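Local coordinates for protein BauA (Acinetobacter baumannii, PDB 6HCP) that probably imports iron bound to the siderophore preacinetobactin across the outer membrane as a TonB-dependent receptor, at residues Gln621-Leu626 against Arg657-Val662; Thr668-Ile673 against Ser701-Phe706. One frame throughout, in Å; residues are numbered along the deposited sequence. Where two conformers were deposited one is given.

Contact 1 (Gln621-Leu626 against Arg657-Val662); sequences QGTLTL and RYSTKV. With C8E ((hydroxyethyloxy)tri(ethyloxy)octane), chain B; EDO (1,2-ethanediol), chain K.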
loop_
_atom_site.group_PDB
_atom_site.type_symbol
_atom_site.label_atom_id
_atom_site.label_comp_id
_atom_site.label_asym_id
_atom_site.label_seq_id
_atom_site.Cartn_x
_atom_site.Cartn_y
_atom_site.Cartn_z
ATOM N N GLN A 621 17.053 -24.297 -2.092
ATOM C CA GLN A 621 16.581 -25.645 -1.811
ATOM C C GLN A 621 15.096 -25.600 -1.408
ATOM O O GLN A 621 14.720 -26.027 -0.309
ATOM C CB GLN A 621 17.445 -26.285 -0.725
ATOM C CG GLN A 621 18.901 -26.447 -1.143
ATOM C CD GLN A 621 19.590 -27.576 -0.420
ATOM O OE1 GLN A 621 19.548 -27.674 0.805
ATOM N NE2 GLN A 621 20.234 -28.445 -1.180
ATOM N N GLY A 622 14.255 -25.087 -2.309
ATOM C CA GLY A 622 12.806 -25.066 -2.080
ATOM C C GLY A 622 12.041 -24.542 -3.280
ATOM O O GLY A 622 12.603 -24.271 -4.341
ATOM N N THR A 623 10.722 -24.417 -3.103
ATOM C CA THR A 623 9.844 -23.975 -4.156
ATOM C C THR A 623 9.166 -22.677 -3.720
ATOM O O THR A 623 8.596 -22.604 -2.624
ATOM C CB THR A 623 8.781 -25.027 -4.477
ATOM O OG1 THR A 623 9.458 -26.235 -4.819
ATOM C CG2 THR A 623 7.873 -24.604 -5.609
ATOM N N LEU A 624 9.343 -21.645 -4.539
ATOM C CA LEU A 624 8.668 -20.392 -4.360
ATOM C C LEU A 624 7.405 -20.415 -5.221
ATOM O O LEU A 624 7.463 -20.779 -6.388
ATOM C CB LEU A 624 9.573 -19.230 -4.768
ATOM C CG LEU A 624 8.871 -17.870 -4.818
ATOM C CD1 LEU A 624 8.510 -17.387 -3.423
ATOM C CD2 LEU A 624 9.740 -16.833 -5.531
ATOM N N THR A 625 6.266 -20.095 -4.589
ATOM C CA THR A 625 5.002 -19.919 -5.295
ATOM C C THR A 625 4.546 -18.460 -5.169
ATOM O O THR A 625 4.542 -17.901 -4.080
ATOM C CB THR A 625 3.905 -20.826 -4.713
ATOM O OG1 THR A 625 4.384 -22.170 -4.708
ATOM C CG2 THR A 625 2.606 -20.736 -5.488
ATOM N N LEU A 626 4.171 -17.871 -6.296
ATOM C CA LEU A 626 3.510 -16.589 -6.317
ATOM C C LEU A 626 2.041 -16.829 -6.684
ATOM O O LEU A 626 1.736 -17.620 -7.577
ATOM C CB LEU A 626 4.190 -15.675 -7.333
ATOM C CG LEU A 626 5.669 -15.377 -7.048
ATOM C CD1 LEU A 626 6.260 -14.455 -8.099
ATOM C CD2 LEU A 626 5.840 -14.778 -5.668
ATOM N N ARG A 657 4.348 -18.081 -1.270
ATOM C CA ARG A 657 4.596 -19.235 -0.448
ATOM C C ARG A 657 6.017 -19.746 -0.732
ATOM O O ARG A 657 6.426 -19.782 -1.870
ATOM C CB ARG A 657 3.560 -20.306 -0.789
ATOM C CG ARG A 657 3.632 -21.598 0.017
ATOM C CD ARG A 657 2.326 -22.387 -0.116
ATOM N NE ARG A 657 2.097 -22.932 -1.450
ATOM C CZ ARG A 657 1.099 -22.598 -2.274
ATOM N NH1 ARG A 657 0.928 -23.298 -3.378
ATOM N NH2 ARG A 657 0.351 -21.530 -2.064
ATOM N N TYR A 658 6.698 -20.182 0.327
ATOM C CA TYR A 658 8.016 -20.794 0.184
ATOM C C TYR A 658 8.023 -22.089 0.988
ATOM O O TYR A 658 7.846 -22.071 2.203
ATOM C CB TYR A 658 9.142 -19.863 0.653
ATOM C CG TYR A 658 10.527 -20.391 0.338
ATOM C CD1 TYR A 658 10.897 -20.653 -0.970
ATOM C CD2 TYR A 658 11.410 -20.749 1.343
ATOM C CE1 TYR A 658 12.120 -21.231 -1.279
ATOM C CE2 TYR A 658 12.660 -21.285 1.050
ATOM C CZ TYR A 658 13.013 -21.533 -0.264
ATOM O OH TYR A 658 14.236 -22.066 -0.563
ATOM N N SER A 659 8.225 -23.202 0.281
ATOM C CA SER A 659 8.278 -24.528 0.893
ATOM C C SER A 659 9.696 -25.096 0.768
ATOM O O SER A 659 10.268 -25.103 -0.319
ATOM C CB SER A 659 7.263 -25.451 0.275
ATOM O OG SER A 659 7.605 -25.746 -1.069
ATOM N N THR A 660 10.252 -25.516 1.904
ATOM C CA THR A 660 11.629 -25.992 1.979
ATOM C C THR A 660 11.734 -27.019 3.108
ATOM O O THR A 660 10.717 -27.443 3.658
ATOM C CB THR A 660 12.582 -24.797 2.133
ATOM O OG1 THR A 660 13.919 -25.253 1.946
ATOM C CG2 THR A 660 12.461 -24.106 3.471
ATOM N N LYS A 661 12.971 -27.416 3.444
ATOM C CA LYS A 661 13.249 -28.217 4.626
ATOM C C LYS A 661 14.375 -27.578 5.437
ATOM O O LYS A 661 15.235 -26.910 4.896
ATOM C CB LYS A 661 13.637 -29.643 4.238
ATOM C CG LYS A 661 12.542 -30.411 3.523
ATOM C CD LYS A 661 12.961 -31.799 3.111
ATOM C CE LYS A 661 11.989 -32.437 2.143
ATOM N NZ LYS A 661 12.244 -33.889 2.005
ATOM N N VAL A 662 14.256 -27.689 6.757
ATOM C CA VAL A 662 15.286 -27.293 7.691
ATOM C C VAL A 662 15.690 -28.541 8.475
ATOM O O VAL A 662 14.858 -29.115 9.201
ATOM C CB VAL A 662 14.800 -26.183 8.634
ATOM C CG1 VAL A 662 15.861 -25.817 9.647
ATOM C CG2 VAL A 662 14.336 -24.955 7.869
HETATM C C1 C8E B . 10.972 -16.365 3.278
HETATM C C2 C8E B . 11.710 -17.030 4.416
HETATM C C3 C8E B . 12.719 -18.048 3.884
HETATM C C4 C8E B . 13.521 -18.772 4.986
HETATM C C5 C8E B . 14.309 -19.942 4.389
HETATM C C6 C8E B . 14.990 -20.847 5.413
HETATM C C7 C8E B . 16.184 -21.559 4.778
HETATM C C8 C8E B . 16.523 -22.882 5.460
HETATM O O9 C8E B . 17.745 -23.421 4.941
HETATM C C10 C8E B . 17.919 -24.812 5.245
HETATM C C1 EDO K . 0.204 -18.517 0.345
HETATM O O1 EDO K . -0.177 -19.935 0.217
HETATM C C2 EDO K . 0.247 -17.916 -1.074
HETATM O O2 EDO K . -1.074 -17.902 -1.659
HETATM O O HOH W 1 14.875 -28.358 0.859
#
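Thr625 and Arg657 face each other as an antiparallel hydrogen-bonded pair, and their side chains extend alongside each other in the same direction. Thr625 N donates to Arg657 O at 2.7 Å, nearly straight at 176°, and Arg657 N returns a bond to Thr625 O. On the face that carries Thr623, Thr625, Arg657 and Ser659, the methyl CG2 of Thr625 lies over one face of the guanidinium, displaced from its middle, with NH1 of Arg657 3.7 Å from CG2. The arginine chain bends at chi3 (68°), and its NH2 donates to O1 of the ethanediol at 2.8 Å. Thr623 and Ser659, the next hydrogen-bonded pair, are joined in part by Ser659 N reaching Thr623 O at 3.0 Å.

Leu624 and Tyr658, a non-hydrogen-bonded pair, occupy the other face. CG of Tyr658 stands anti to its backbone N (chi1 -172°), and the ring lies beside the opposite backbone: CD1 of Tyr658 is 3.4 Å from Thr623 O and 4.3 Å from CB of Leu624. OG1 of Thr660, above the carbonyl plane of Gln621, donates to Gln621 O at 2.5 Å, a distance short enough to leave its exact geometry in doubt. A water also donates to Gln621 O.

Further out, Glu614 makes a salt bridge to NH1 of Arg657, Asp616 takes the Thr625 hydroxyl, and Val619 O holds the phenol of Tyr658. The detergent's octyl chain passes the Tyr658 ring, CD2 to C3 being 3.9 Å, and Trp615 of the second subunit meets the same ring. A polar face backed by charged partners and a more apolar face, carrying Leu624 and Tyr658 and touched by detergent at the tyrosine, are characteristic of a hairpin in a transmembrane beta-barrel, here strands 622-637 and 645-662.

Contact 2 (Thr668-Ile673 against Ser701-Phe706); sequences TFRANI and SVSYDF. With EDO (1,2-ethanediol), chain K.
CG of Phe669 stands anti to its carbonyl carbon (chi1 -58°), as does CG2 of Val702 on its own residue, and the ring turns (chi2 84°) to bring CD2 of Phe669 to 3.7 Å from CG2 of Val702. The two side chains extend alongside each other. On the other face, the OG of Ser701 lies between its backbone N and carbonyl carbon (chi1 70°), 3.5 Å from CB of Arg670. The arginine chain is extended from CG to NE, and its guanidinium carries CG2 of Thr668 over its centre, 3.5 Å above the plane.

Two waters tie NH1 of Arg670 to the serines. One accepts from NH1 at 2.8 Å and donates to both Ser701 OG and Thr668 O; the other joins NH1 to Ser703 OG. Backbone bonds in both directions pair Thr668 with Ser703 and Arg670 with Ser701, Ser703 N lying 2.9 Å from Thr668 O.

Asp74 completes a salt bridge with NH2 of Arg670. Strand 665-674 is flanked by 645-662 and 697-705. The latter, which lies in the predicted C-terminal TonB-receptor motif, pairs in turn with strand 173-181, closing the barrel.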
loop_
_atom_site.group_PDB
_atom_site.type_symbol
_atom_site.label_atom_id
_atom_site.label_comp_id
_atom_site.label_asym_id
_atom_site.label_seq_id
_atom_site.Cartn_x
_atom_site.Cartn_y
_atom_site.Cartn_z
ATOM N N THR A 668 6.981 -24.521 5.676
ATOM C CA THR A 668 6.310 -23.695 4.682
ATOM C C THR A 668 5.969 -22.324 5.289
ATOM O O THR A 668 5.423 -22.221 6.389
ATOM C CB THR A 668 5.043 -24.361 4.138
ATOM O OG1 THR A 668 5.399 -25.564 3.472
ATOM C CG2 THR A 668 4.292 -23.486 3.159
ATOM N N PHE A 669 6.376 -21.282 4.565
ATOM C CA PHE A 669 6.066 -19.888 4.862
ATOM C C PHE A 669 4.985 -19.405 3.887
ATOM O O PHE A 669 5.066 -19.692 2.700
ATOM C CB PHE A 669 7.299 -19.004 4.676
ATOM C CG PHE A 669 8.491 -19.392 5.518
ATOM C CD1 PHE A 669 9.370 -20.378 5.089
ATOM C CD2 PHE A 669 8.701 -18.818 6.754
ATOM C CE1 PHE A 669 10.435 -20.775 5.886
ATOM C CE2 PHE A 669 9.783 -19.194 7.537
ATOM C CZ PHE A 669 10.636 -20.185 7.111
ATOM N N ARG A 670 3.992 -18.675 4.406
ATOM C CA ARG A 670 2.899 -18.165 3.589
ATOM C C ARG A 670 2.639 -16.707 3.962
ATOM O O ARG A 670 2.616 -16.330 5.144
ATOM C CB ARG A 670 1.616 -18.980 3.785
ATOM C CG ARG A 670 1.681 -20.401 3.256
ATOM C CD ARG A 670 0.443 -21.224 3.597
ATOM N NE ARG A 670 0.450 -22.512 2.926
ATOM C CZ ARG A 670 0.660 -23.672 3.532
ATOM N NH1 ARG A 670 1.101 -23.712 4.779
ATOM N NH2 ARG A 670 0.419 -24.790 2.878
ATOM N N ALA A 671 2.401 -15.907 2.925
ATOM C CA ALA A 671 2.051 -14.521 3.058
ATOM C C ALA A 671 0.918 -14.245 2.070
ATOM O O ALA A 671 1.042 -14.600 0.911
ATOM C CB ALA A 671 3.241 -13.626 2.778
ATOM N N ASN A 672 -0.129 -13.553 2.547
ATOM C CA ASN A 672 -1.294 -13.227 1.717
ATOM C C ASN A 672 -1.784 -11.819 2.066
ATOM O O ASN A 672 -1.777 -11.428 3.230
ATOM C CB ASN A 672 -2.462 -14.198 1.922
ATOM C CG ASN A 672 -2.163 -15.583 1.422
ATOM O OD1 ASN A 672 -1.487 -16.354 2.118
ATOM N ND2 ASN A 672 -2.402 -15.770 0.136
ATOM N N ILE A 673 -2.154 -11.069 1.024
ATOM C CA ILE A 673 -2.880 -9.834 1.164
ATOM C C ILE A 673 -4.198 -10.001 0.412
ATOM O O ILE A 673 -4.195 -10.243 -0.779
ATOM C CB ILE A 673 -2.099 -8.613 0.617
ATOM C CG1 ILE A 673 -0.676 -8.540 1.181
ATOM C CG2 ILE A 673 -2.881 -7.335 0.899
ATOM C CD1 ILE A 673 0.153 -7.412 0.596
ATOM N N SER A 701 1.696 -17.039 7.838
ATOM C CA SER A 701 1.787 -18.261 8.590
ATOM C C SER A 701 3.124 -18.954 8.328
ATOM O O SER A 701 3.694 -18.846 7.243
ATOM C CB SER A 701 0.618 -19.192 8.333
ATOM O OG SER A 701 0.640 -19.739 7.034
ATOM N N VAL A 702 3.534 -19.755 9.319
ATOM C CA VAL A 702 4.711 -20.605 9.240
ATOM C C VAL A 702 4.350 -21.974 9.817
ATOM O O VAL A 702 3.825 -22.041 10.922
ATOM C CB VAL A 702 5.888 -19.986 10.016
ATOM C CG1 VAL A 702 7.104 -20.900 10.007
ATOM C CG2 VAL A 702 6.241 -18.608 9.482
ATOM N N SER A 703 4.624 -23.042 9.059
ATOM C CA SER A 703 4.399 -24.385 9.531
ATOM C C SER A 703 5.726 -25.158 9.589
ATOM O O SER A 703 6.606 -24.980 8.752
ATOM C CB SER A 703 3.397 -25.097 8.672
ATOM O OG SER A 703 3.986 -25.494 7.446
ATOM N N TYR A 704 5.808 -26.044 10.586
ATOM C CA TYR A 704 6.938 -26.935 10.802
ATOM C C TYR A 704 6.409 -28.344 11.095
ATOM O O TYR A 704 5.563 -28.517 11.985
ATOM C CB TYR A 704 7.772 -26.427 11.979
ATOM C CG TYR A 704 8.921 -27.328 12.369
ATOM C CD1 TYR A 704 10.166 -27.184 11.780
ATOM C CD2 TYR A 704 8.802 -28.226 13.417
ATOM C CE1 TYR A 704 11.257 -27.931 12.196
ATOM C CE2 TYR A 704 9.874 -29.001 13.827
ATOM C CZ TYR A 704 11.101 -28.868 13.201
ATOM O OH TYR A 704 12.147 -29.665 13.565
ATOM N N ASP A 705 6.942 -29.335 10.363
ATOM C CA ASP A 705 6.606 -30.749 10.567
ATOM C C ASP A 705 7.686 -31.427 11.430
ATOM O O ASP A 705 8.867 -31.441 11.065
ATOM C CB ASP A 705 6.503 -31.475 9.229
ATOM C CG ASP A 705 5.266 -31.105 8.417
ATOM O OD1 ASP A 705 4.675 -30.048 8.693
ATOM O OD2 ASP A 705 4.971 -31.820 7.467
ATOM N N PHE A 706 7.267 -31.990 12.562
ATOM C CA PHE A 706 8.166 -32.673 13.495
ATOM C C PHE A 706 8.511 -34.070 12.962
ATOM O O PHE A 706 9.468 -34.688 13.443
ATOM C CB PHE A 706 7.552 -32.746 14.893
ATOM C CG PHE A 706 7.410 -31.421 15.597
ATOM C CD1 PHE A 706 6.291 -30.629 15.395
ATOM C CD2 PHE A 706 8.373 -30.981 16.489
ATOM C CE1 PHE A 706 6.151 -29.422 16.059
ATOM C CE2 PHE A 706 8.232 -29.771 17.149
ATOM C CZ PHE A 706 7.120 -28.993 16.934
ATOM O OXT PHE A 706 7.969 -34.549 11.958
HETATM C C1 EDO K . 0.204 -18.517 0.345
HETATM O O1 EDO K . -0.177 -19.935 0.217
HETATM C C2 EDO K . 0.247 -17.916 -1.074
HETATM O O2 EDO K . -1.074 -17.902 -1.659
HETATM O O HOH W 2 2.471 -21.850 6.437
HETATM O O HOH W 3 1.544 -26.260 6.161
#

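How the contacts relate
The two contacts follow one another along the chain, and their centres lie 10 Å apart on the same side of the molecule. Strands 645-662 and 665-674, consecutive in sequence and adjacent in the barrel wall, join them: Tyr658 O and Phe669 N are 2.9 Å apart, a probable hydrogen bond, and CD of Arg657 packs 3.6 Å from NE of Arg670. The wall thus runs in order through 622-637, 645-662, 665-674 and 697-705. One ethanediol bridges both contacts and bonds Asn672 and Asp74 O. This region therefore links the final barrel strands to helix 69-75 of the plug domain, which holds Asp74.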